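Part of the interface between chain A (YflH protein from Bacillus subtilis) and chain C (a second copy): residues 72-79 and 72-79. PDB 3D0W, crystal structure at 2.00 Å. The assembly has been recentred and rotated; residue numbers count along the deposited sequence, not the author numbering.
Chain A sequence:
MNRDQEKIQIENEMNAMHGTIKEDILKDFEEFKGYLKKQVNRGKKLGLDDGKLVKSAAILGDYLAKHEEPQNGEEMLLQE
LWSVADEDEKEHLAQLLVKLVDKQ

Chain A (72-79) NGEEMLLQ
Chain C, residues 72-79: NGEEMLLQ

Two copies of the same helix start pack against each other in a near-symmetric arrangement that pairs G73(A) with G73(C). In each chain residue 72 is the N-cap and residues 73-79 are helical, with phi near -60° and psi between about -30° and -52°. The N-to-C directions of the two helices differ by 67° (signed crossing angle -67°), and the axes approach to 7.3 Å. The register centres on the glycines: G73(A) CA lies 3.9 Å from G73(C) CA, and G73(A) C lies 3.7 Å from G73(C) C. Glycine suits this place because there is no room for more. An ideal CB on either glycine would point toward the partner and clash with the CA of the other glycine and with OE1 of E74(C) or E74(A) across the contact.

N72(A) and N72(C) have an extended backbone, phi/psi -162/170 in chain A and -154/172 in chain C. Their chi1 is p (51° and 49°) and their chi2 is 54°. This turns OD1 back over the first turn. N72(A) OD1 accepts from E75(A) N at 2.9 Å, and N72(C) OD1 accepts from E75(C) N at 2.9 Å. N72(A) and N72(C) make no contact with the partner stretch. E75(A) and E75(C) point away from the partner, with chi1 m and chi2 t. In chain C, a weak bond runs from N72(C) ND2 to E75(C) OE2 at 3.5 Å.

E74(A) and E74(C) leave their backbones sideways, but chi1 m and chi2 p (83° and 86°), with chi3 near 0°, fold the chain so that its end comes nearer the partner. E74(A) OE1 reaches G73(C) CA at 3.4 Å, and E74(C) OE1 reaches G73(A) CA at 3.5 Å. The glycine's bare CA leaves space for the carboxylate. No hydrogen bond crosses between the stretches; the contact rests on close packing.

L77(A) and L77(C) point toward the partner and give the largest buried areas, 85 Å² in chain A and 82 Å² in chain C. With chi1 t and chi2 p, L77(A) CD2 lies 3.1 Å from E74(C) O, and L77(C) CD2 lies 3.3 Å from E74(A) O. The two CD2 atoms of L77(A) and L77(C) are 3.9 Å apart. L78(A) and L78(C) flank this apolar pair: L77(A) CD2 meets L78(C) CG at 3.5 Å, and L78(A) CG meets L77(C) CD2 at 3.6 Å. L78(A) and L78(C) have chi2 t and chi1 of -88° and -93°.

M76(A) and M76(C) are selenomethionine. Their CB atoms point toward the partner, but chi1 t and chi2 p lead their ends away. M76(A) CB stays 3.9 Å from E74(C) OE2. The stretches together bury 446 Å².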

# COMPACT_ATOMS: atom_id res chain seq x y z
N ASN A 72 12.32 -0.96 -3.56
CA ASN A 72 11.81 -2.21 -3.04
C ASN A 72 10.31 -2.34 -3.32
O ASN A 72 9.68 -1.37 -3.76
CB ASN A 72 12.08 -2.32 -1.53
CG ASN A 72 11.61 -1.10 -0.76
OD1 ASN A 72 10.45 -0.69 -0.85
ND2 ASN A 72 12.52 -0.51 0.02
N GLY A 73 9.76 -3.53 -3.08
CA GLY A 73 8.35 -3.78 -3.31
C GLY A 73 7.42 -2.82 -2.58
O GLY A 73 6.36 -2.47 -3.10
N GLU A 74 7.81 -2.41 -1.38
CA GLU A 74 7.01 -1.49 -0.60
C GLU A 74 6.83 -0.18 -1.37
O GLU A 74 5.71 0.31 -1.57
CB GLU A 74 7.68 -1.19 0.75
CG GLU A 74 7.53 -2.29 1.81
CD GLU A 74 8.53 -3.43 1.67
OE1 GLU A 74 9.27 -3.48 0.65
OE2 GLU A 74 8.58 -4.28 2.58
N GLU A 75 7.95 0.38 -1.81
CA GLU A 75 7.94 1.64 -2.54
C GLU A 75 7.26 1.54 -3.89
O GLU A 75 6.62 2.50 -4.34
CB GLU A 75 9.37 2.15 -2.67
CG GLU A 75 9.92 2.64 -1.34
CD GLU A 75 11.42 2.89 -1.37
OE1 GLU A 75 11.99 3.04 -2.47
OE2 GLU A 75 12.02 2.96 -0.28
N MSE A 76 7.41 0.40 -4.54
CA MSE A 76 6.80 0.18 -5.84
C MSE A 76 5.27 0.20 -5.68
O MSE A 76 4.57 0.88 -6.43
CB MSE A 76 7.24 -1.15 -6.42
CG MSE A 76 6.67 -1.42 -7.78
SE MSE A 76 7.30 -0.11 -9.07
CE MSE A 76 8.02 -1.39 -10.33
N LEU A 77 4.76 -0.54 -4.70
CA LEU A 77 3.31 -0.55 -4.48
C LEU A 77 2.81 0.85 -4.13
O LEU A 77 1.79 1.30 -4.66
CB LEU A 77 2.94 -1.54 -3.36
CG LEU A 77 1.45 -1.64 -3.00
CD1 LEU A 77 0.68 -2.10 -4.21
CD2 LEU A 77 1.24 -2.63 -1.85
N LEU A 78 3.51 1.55 -3.24
CA LEU A 78 3.08 2.89 -2.85
C LEU A 78 2.97 3.84 -4.02
O LEU A 78 1.99 4.58 -4.14
CB LEU A 78 4.02 3.50 -1.81
CG LEU A 78 3.74 3.21 -0.35
CD1 LEU A 78 4.72 4.00 0.52
CD2 LEU A 78 2.28 3.61 -0.02
N GLN A 79 3.98 3.85 -4.88
CA GLN A 79 3.97 4.75 -6.03
C GLN A 79 2.86 4.39 -7.01
O GLN A 79 2.24 5.28 -7.59
CB GLN A 79 5.32 4.74 -6.75
CG GLN A 79 6.43 5.46 -5.99
CD GLN A 79 6.12 6.92 -5.68
OE1 GLN A 79 5.52 7.64 -6.49
NE2 GLN A 79 6.54 7.37 -4.50
N ASN C 72 6.54 -10.89 -0.88
CA ASN C 72 7.31 -9.78 -1.42
C ASN C 72 6.93 -8.49 -0.69
O ASN C 72 5.99 -8.49 0.11
CB ASN C 72 7.03 -9.63 -2.92
CG ASN C 72 5.54 -9.62 -3.24
OD1 ASN C 72 4.77 -8.84 -2.68
ND2 ASN C 72 5.12 -10.50 -4.15
N GLY C 73 7.66 -7.42 -0.96
CA GLY C 73 7.40 -6.14 -0.33
C GLY C 73 6.01 -5.59 -0.58
O GLY C 73 5.45 -4.90 0.28
N GLU C 74 5.45 -5.89 -1.75
CA GLU C 74 4.10 -5.42 -2.08
C GLU C 74 3.08 -6.00 -1.10
O GLU C 74 2.27 -5.28 -0.51
CB GLU C 74 3.71 -5.82 -3.51
CG GLU C 74 4.33 -4.97 -4.61
CD GLU C 74 5.72 -5.45 -5.04
OE1 GLU C 74 6.26 -6.40 -4.45
OE2 GLU C 74 6.26 -4.86 -6.00
N GLU C 75 3.12 -7.31 -0.91
CA GLU C 75 2.19 -7.98 -0.02
C GLU C 75 2.46 -7.64 1.44
O GLU C 75 1.53 -7.58 2.26
CB GLU C 75 2.25 -9.49 -0.25
CG GLU C 75 1.65 -9.89 -1.59
CD GLU C 75 2.08 -11.28 -2.06
OE1 GLU C 75 2.53 -12.09 -1.23
OE2 GLU C 75 1.94 -11.55 -3.27
N MSE C 76 3.73 -7.43 1.77
CA MSE C 76 4.10 -7.07 3.13
C MSE C 76 3.51 -5.70 3.45
O MSE C 76 2.93 -5.49 4.52
CB MSE C 76 5.63 -7.04 3.26
CG MSE C 76 6.15 -6.79 4.67
SE MSE C 76 5.58 -8.15 5.92
CE MSE C 76 5.53 -7.07 7.52
N LEU C 77 3.63 -4.76 2.52
CA LEU C 77 3.09 -3.42 2.75
C LEU C 77 1.57 -3.46 2.85
O LEU C 77 0.99 -2.84 3.73
CB LEU C 77 3.49 -2.45 1.63
CG LEU C 77 2.87 -1.05 1.76
CD1 LEU C 77 3.37 -0.37 3.03
CD2 LEU C 77 3.22 -0.21 0.53
N LEU C 78 0.92 -4.18 1.94
CA LEU C 78 -0.54 -4.27 1.96
C LEU C 78 -1.06 -4.85 3.27
O LEU C 78 -2.02 -4.35 3.84
CB LEU C 78 -1.06 -5.14 0.81
CG LEU C 78 -1.46 -4.43 -0.48
CD1 LEU C 78 -1.92 -5.47 -1.50
CD2 LEU C 78 -2.57 -3.43 -0.20
N GLN C 79 -0.43 -5.92 3.75
CA GLN C 79 -0.86 -6.54 5.00
C GLN C 79 -0.64 -5.61 6.19
O GLN C 79 -1.44 -5.61 7.13
CB GLN C 79 -0.14 -7.87 5.23
CG GLN C 79 -0.56 -8.97 4.26
CD GLN C 79 -2.03 -9.36 4.41
OE1 GLN C 79 -2.52 -9.56 5.53
NE2 GLN C 79 -2.73 -9.47 3.29